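Local coordinates for ParB domain protein nuclease (Sulfolobus solfataricus, PDB 5K5D) that probably serves in the segregation of archaeal DNA as a pNOB8-like, ParB-type partition protein, and may act as a nuclease, at residues I176-D181 with L187-K192; K256-D261 with D265-I270. The protein carries 4 engineered substitutions. One frame throughout, in Å; residues are numbered along the deposited sequence.

Contact 1 of 2, residues I176-D181 with L187-K192; sequences ILKELD and LSESDK
Two torsions bring Asp-181 and Lys-192 together: CG of Asp-181 lies opposite the backbone N across CA-CB (chi1 -178°), and the lysine chain, extended through chi3, turns at its last bond (chi4 67°) to bring NZ over the acid. The two side chains cross at about a right angle. NZ of Lys-192 meets OD2 of Asp-181 at 2.8 Å in a salt bridge, coming from above the carboxylate plane. From the opposite face, on the syn side but tilted out of the carboxylate plane, the backbone N of Leu-187 donates to the same Asp-181 OD2 at 3.0 Å, with an N-H...O angle of 153°. One oxygen thus takes two donors, while OD1 accepts from the backbone N of Ala-186, which fixes the rotation of the carboxylate. The ammonium group also makes weak bonds to the carbonyl oxygens of Leu-187 and Ser-188 and is bonded to OD1 of Asn-184, so this buried charge is well supplied with acceptors. Were Asp-181 an alanine, the ammonium of Lys-192 would probably lose its countercharge and the N-H of Leu-187 its acceptor. Ser-188 is the N-cap of helix 189-201, its OG accepting from Asp-191 N at 3.1 Å. Apolar contact continues along the lysine, where CB of Lys-192 lies 4.1 Å from CD1 of Leu-177. At the exposed margin, CD of Lys-178 passes 3.9 Å from OE1 of Glu-189, with no contact between their charged atoms. The contact joins the C-terminal end of helix 170-180 to the start of helix 189-201, and helix 109-128 packs against both segments, Ala-120 touching Leu-177 while Leu-113 and Phe-116 touch Leu-187.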
loop_
_atom_site.group_PDB
_atom_site.type_symbol
_atom_site.label_atom_id
_atom_site.label_comp_id
_atom_site.label_asym_id
_atom_site.label_seq_id
_atom_site.Cartn_x
_atom_site.Cartn_y
_atom_site.Cartn_z
ATOM N N ILE B 176 8.604 4.238 -9.715
ATOM C CA ILE B 176 7.397 4.857 -9.193
ATOM C C ILE B 176 7.443 4.922 -7.669
ATOM O O ILE B 176 7.083 5.935 -7.073
ATOM C CB ILE B 176 6.143 4.099 -9.649
ATOM C CG1 ILE B 176 5.932 4.307 -11.150
ATOM C CG2 ILE B 176 4.932 4.558 -8.864
ATOM C CD1 ILE B 176 4.602 3.812 -11.658
ATOM N N LEU B 177 7.898 3.837 -7.048
ATOM C CA LEU B 177 8.067 3.793 -5.603
ATOM C C LEU B 177 8.999 4.898 -5.136
ATOM O O LEU B 177 8.681 5.637 -4.202
ATOM C CB LEU B 177 8.633 2.445 -5.167
ATOM C CG LEU B 177 7.793 1.226 -5.531
ATOM C CD1 LEU B 177 8.472 -0.055 -5.054
ATOM C CD2 LEU B 177 6.402 1.371 -4.943
ATOM N N LYS B 178 10.156 5.001 -5.784
ATOM C CA LYS B 178 11.143 6.005 -5.409
ATOM C C LYS B 178 10.541 7.404 -5.456
ATOM O O LYS B 178 10.727 8.198 -4.536
ATOM C CB LYS B 178 12.394 5.912 -6.288
ATOM C CG LYS B 178 13.301 4.739 -5.945
ATOM C CD LYS B 178 14.631 4.816 -6.684
ATOM C CE LYS B 178 14.431 4.815 -8.195
ATOM N NZ LYS B 178 15.724 4.782 -8.941
ATOM N N GLU B 179 9.802 7.696 -6.521
ATOM C CA GLU B 179 9.148 8.993 -6.664
ATOM C C GLU B 179 8.260 9.318 -5.467
ATOM O O GLU B 179 8.186 10.468 -5.034
ATOM C CB GLU B 179 8.321 9.034 -7.949
ATOM C CG GLU B 179 9.148 8.914 -9.217
ATOM C CD GLU B 179 8.290 8.723 -10.450
ATOM O OE1 GLU B 179 7.086 8.424 -10.294
ATOM O OE2 GLU B 179 8.816 8.869 -11.572
ATOM N N LEU B 180 7.590 8.296 -4.940
ATOM C CA LEU B 180 6.651 8.458 -3.834
ATOM C C LEU B 180 7.338 8.525 -2.475
ATOM O O LEU B 180 6.713 8.878 -1.472
ATOM C CB LEU B 180 5.649 7.307 -3.831
ATOM C CG LEU B 180 4.571 7.335 -4.910
ATOM C CD1 LEU B 180 3.795 6.024 -4.911
ATOM C CD2 LEU B 180 3.645 8.521 -4.684
ATOM N N ASP B 181 8.619 8.177 -2.442
ATOM C CA ASP B 181 9.363 8.105 -1.193
ATOM C C ASP B 181 10.852 8.292 -1.463
ATOM O O ASP B 181 11.653 7.388 -1.229
ATOM C CB ASP B 181 9.111 6.755 -0.515
ATOM C CG ASP B 181 9.817 6.625 0.823
ATOM O OD1 ASP B 181 9.846 7.614 1.588
ATOM O OD2 ASP B 181 10.345 5.531 1.106
ATOM N N LEU B 187 10.281 3.693 3.434
ATOM C CA LEU B 187 10.983 2.430 3.264
ATOM C C LEU B 187 12.427 2.677 2.871
ATOM O O LEU B 187 12.843 3.820 2.690
ATOM C CB LEU B 187 10.305 1.572 2.197
ATOM C CG LEU B 187 8.925 1.009 2.527
ATOM C CD1 LEU B 187 8.382 0.249 1.331
ATOM C CD2 LEU B 187 8.991 0.112 3.753
ATOM N N SER B 188 13.188 1.599 2.733
ATOM C CA SER B 188 14.590 1.702 2.366
ATOM C C SER B 188 14.768 1.429 0.882
ATOM O O SER B 188 13.834 1.007 0.203
ATOM C CB SER B 188 15.432 0.719 3.179
ATOM O OG SER B 188 15.140 -0.622 2.824
ATOM N N GLU B 189 15.974 1.674 0.386
ATOM C CA GLU B 189 16.280 1.446 -1.016
ATOM C C GLU B 189 16.013 -0.015 -1.379
ATOM O O GLU B 189 15.295 -0.303 -2.336
ATOM C CB GLU B 189 17.738 1.810 -1.304
ATOM C CG GLU B 189 18.049 2.094 -2.771
ATOM C CD GLU B 189 17.668 3.502 -3.193
ATOM O OE1 GLU B 189 17.651 3.770 -4.414
ATOM O OE2 GLU B 189 17.393 4.343 -2.309
ATOM N N SER B 190 16.581 -0.930 -0.598
ATOM C CA SER B 190 16.479 -2.365 -0.871
ATOM C C SER B 190 15.066 -2.898 -0.656
ATOM O O SER B 190 14.624 -3.808 -1.356
ATOM C CB SER B 190 17.467 -3.148 -0.004
ATOM O OG SER B 190 17.131 -3.038 1.369
ATOM N N ASP B 191 14.366 -2.332 0.323
ATOM C CA ASP B 191 12.969 -2.673 0.564
ATOM C C ASP B 191 12.078 -2.321 -0.631
ATOM O O ASP B 191 11.157 -3.064 -0.960
ATOM C CB ASP B 191 12.453 -1.987 1.832
ATOM C CG ASP B 191 12.601 -2.856 3.069
ATOM O OD1 ASP B 191 11.941 -2.558 4.087
ATOM O OD2 ASP B 191 13.368 -3.844 3.020
ATOM N N LYS B 192 12.348 -1.190 -1.274
ATOM C CA LYS B 192 11.575 -0.792 -2.447
ATOM C C LYS B 192 11.883 -1.704 -3.623
ATOM O O LYS B 192 11.028 -1.954 -4.472
ATOM C CB LYS B 192 11.871 0.654 -2.846
ATOM C CG LYS B 192 11.382 1.698 -1.862
ATOM C CD LYS B 192 11.670 3.094 -2.379
ATOM C CE LYS B 192 11.377 4.139 -1.330
ATOM N NZ LYS B 192 12.328 4.035 -0.190
#

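Contact 2 of 2, residues K256-D261 with D265-I270; sequences KIILND and DLMEKI. Engineered in segment 265-270: Met-267 (natural residue Leu).
Met-267, an engineered selenomethionine where the natural residue is leucine, reaches from helix 264-271 to Ile-257 and Ile-258. CB of Met-267 lies 3.7 Å from the carbonyl O of Ile-257, with CG2 of Ile-257 at 4.2 Å. CG of Met-267 is modelled too close to that same carbonyl oxygen to be trusted, so its placing is doubtful, and its 3.5 Å approach to CG2 of Ile-257 is to be taken with the same caution. The turn about CB-CG (chi2 -60°) sets the selenium beside Ile-258, with SE of Met-267 4.1 Å from CG1 of Ile-258 and 4.2 Å from that residue's CA. That about CG-SE (chi3 -73°) sets the terminal methyl CE, which makes no close contact with segment 256-261. The long side chain therefore passes across two successive residues of the facing helix, crossing the side chain of each at a slant.

The motif is two consecutive helices of the C-terminal helical part, 252-259 and 264-271, joined by a connection of four residues (260-263); segment 256-261 falls within the Ssol_1539-like second-domain family. No hydrogen bond passes between the two segments, and their touching side chains are all apolar. The nearest pair of CA atoms belongs to Ile-257 and Met-267, 6.0 Å apart. Ile-257 turns its CB toward the second helix, and its CG2, anti to the backbone N, is the branch presented to Met-267. CG2 of Ile-257 also reaches CB of Leu-266 at 4.3 Å. Ile-258 points its CB away from helix 264-271 yet meets the selenium with CG1. Leu-248 of helix 242-250 touches Ile-257, Ile-258 and Met-267, while Val-228 of helix 218-230 lies against Ile-258 and Ile-233 against Met-267.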
loop_
_atom_site.group_PDB
_atom_site.type_symbol
_atom_site.label_atom_id
_atom_site.label_comp_id
_atom_site.label_asym_id
_atom_site.label_seq_id
_atom_site.Cartn_x
_atom_site.Cartn_y
_atom_site.Cartn_z
ATOM N N LYS B 256 11.522 -22.502 7.654
ATOM C CA LYS B 256 12.668 -23.383 7.851
ATOM C C LYS B 256 12.704 -24.468 6.777
ATOM O O LYS B 256 13.736 -24.703 6.148
ATOM C CB LYS B 256 12.625 -24.025 9.238
ATOM C CG LYS B 256 13.082 -23.125 10.379
ATOM C CD LYS B 256 13.064 -23.879 11.702
ATOM C CE LYS B 256 13.833 -23.143 12.785
ATOM N NZ LYS B 256 15.293 -23.090 12.495
ATOM N N ILE B 257 11.568 -25.122 6.557
ATOM C CA ILE B 257 11.487 -26.170 5.543
ATOM C C ILE B 257 11.886 -25.651 4.162
ATOM O O ILE B 257 12.531 -26.359 3.389
ATOM C CB ILE B 257 10.081 -26.799 5.478
ATOM C CG1 ILE B 257 9.741 -27.469 6.810
ATOM C CG2 ILE B 257 9.998 -27.809 4.344
ATOM C CD1 ILE B 257 8.288 -27.847 6.941
ATOM N N ILE B 258 11.516 -24.407 3.868
ATOM C CA ILE B 258 11.857 -23.777 2.595
ATOM C C ILE B 258 13.294 -23.259 2.566
ATOM O O ILE B 258 13.950 -23.295 1.525
ATOM C CB ILE B 258 10.932 -22.581 2.276
ATOM C CG1 ILE B 258 9.464 -22.995 2.291
ATOM C CG2 ILE B 258 11.293 -21.977 0.929
ATOM C CD1 ILE B 258 8.531 -21.882 1.875
ATOM N N LEU B 259 13.772 -22.773 3.707
ATOM C CA LEU B 259 15.040 -22.044 3.761
ATOM C C LEU B 259 16.227 -22.885 4.231
ATOM O O LEU B 259 17.244 -22.958 3.544
ATOM C CB LEU B 259 14.898 -20.783 4.623
ATOM C CG LEU B 259 13.868 -19.770 4.117
ATOM C CD1 LEU B 259 13.937 -18.469 4.902
ATOM C CD2 LEU B 259 14.072 -19.518 2.632
ATOM N N ASN B 260 16.099 -23.508 5.399
ATOM C CA ASN B 260 17.160 -24.362 5.924
ATOM C C ASN B 260 17.380 -25.592 5.047
ATOM O O ASN B 260 16.464 -26.380 4.823
ATOM C CB ASN B 260 16.860 -24.783 7.365
ATOM C CG ASN B 260 18.064 -25.411 8.060
ATOM O OD1 ASN B 260 18.918 -26.035 7.423
ATOM N ND2 ASN B 260 18.134 -25.246 9.376
ATOM N N ASP B 261 18.606 -25.746 4.563
ATOM C CA ASP B 261 18.951 -26.817 3.636
ATOM C C ASP B 261 18.832 -28.222 4.210
ATOM O O ASP B 261 18.705 -29.186 3.461
ATOM C CB ASP B 261 20.365 -26.610 3.100
ATOM C CG ASP B 261 20.394 -25.733 1.878
ATOM O OD1 ASP B 261 19.572 -25.969 0.966
ATOM O OD2 ASP B 261 21.231 -24.808 1.829
ATOM N N ASP B 265 14.795 -32.704 1.671
ATOM C CA ASP B 265 13.989 -33.885 1.376
ATOM C C ASP B 265 12.510 -33.630 1.645
ATOM O O ASP B 265 11.653 -33.979 0.836
ATOM C CB ASP B 265 14.474 -35.084 2.192
ATOM C CG ASP B 265 15.935 -35.403 1.943
ATOM O OD1 ASP B 265 16.376 -35.291 0.781
ATOM O OD2 ASP B 265 16.644 -35.758 2.912
ATOM N N LEU B 266 12.223 -33.017 2.787
ATOM C CA LEU B 266 10.854 -32.680 3.158
ATOM C C LEU B 266 10.227 -31.727 2.146
ATOM O O LEU B 266 9.107 -31.944 1.688
ATOM C CB LEU B 266 10.821 -32.065 4.558
ATOM C CG LEU B 266 10.534 -33.023 5.716
ATOM C CD1 LEU B 266 11.201 -34.369 5.500
ATOM C CD2 LEU B 266 10.963 -32.409 7.040
HETATM N N MSE B 267 10.962 -30.672 1.808
HETATM C CA MSE B 267 10.525 -29.694 0.820
HETATM C C MSE B 267 10.148 -30.342 -0.511
HETATM O O MSE B 267 9.034 -30.160 -1.006
HETATM C CB MSE B 267 11.619 -28.649 0.591
HETATM C CG MSE B 267 11.275 -27.277 1.125
HETATM SE SE MSE B 267 9.674 -26.519 0.306
HETATM C CE MSE B 267 10.419 -26.095 -1.442
ATOM N N GLU B 268 11.084 -31.089 -1.089
ATOM C CA GLU B 268 10.843 -31.779 -2.351
ATOM C C GLU B 268 9.587 -32.632 -2.271
ATOM O O GLU B 268 8.875 -32.796 -3.259
ATOM C CB GLU B 268 12.039 -32.656 -2.731
ATOM C CG GLU B 268 13.322 -31.886 -3.010
ATOM C CD GLU B 268 13.227 -31.000 -4.246
ATOM O OE1 GLU B 268 12.115 -30.851 -4.797
ATOM O OE2 GLU B 268 14.268 -30.453 -4.670
ATOM N N LYS B 269 9.326 -33.174 -1.087
ATOM C CA LYS B 269 8.149 -33.997 -0.868
ATOM C C LYS B 269 6.893 -33.130 -0.866
ATOM O O LYS B 269 5.920 -33.434 -1.559
ATOM C CB LYS B 269 8.269 -34.756 0.454
ATOM C CG LYS B 269 7.885 -36.221 0.365
ATOM C CD LYS B 269 6.522 -36.407 -0.268
ATOM C CE LYS B 269 6.121 -37.872 -0.287
ATOM N NZ LYS B 269 4.817 -38.079 -0.973
ATOM N N ILE B 270 6.926 -32.055 -0.078
ATOM C CA ILE B 270 5.819 -31.107 -0.007
ATOM C C ILE B 270 5.420 -30.635 -1.404
ATOM O O ILE B 270 4.242 -30.652 -1.762
ATOM C CB ILE B 270 6.190 -29.872 0.832
ATOM C CG1 ILE B 270 6.665 -30.283 2.227
ATOM C CG2 ILE B 270 5.007 -28.921 0.917
ATOM C CD1 ILE B 270 5.554 -30.596 3.179
#

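Overall arrangement
From the N terminus, the chain first builds the four-stranded mixed sheet of the ParB-like N-terminal region, then runs through helices 90-99 and 109-128 before either contact forms. Contact 1 closes the short loop between helices 170-180 and 189-201. Helices 203-210, 218-230, 234-238 and 242-250 follow, and only then does contact 2 close the turn between helices 252-259 and 264-271, near the C-terminal end of the model. The two closures stand in series, neither enclosing nor crossing the other. The centres of contacts 1 and 2 are about 32 Å apart. Contact 1, centred about 12 Å from the centre of the chain, ties central helices; contact 2, centred about 31 Å from it, outlying C-terminal ones.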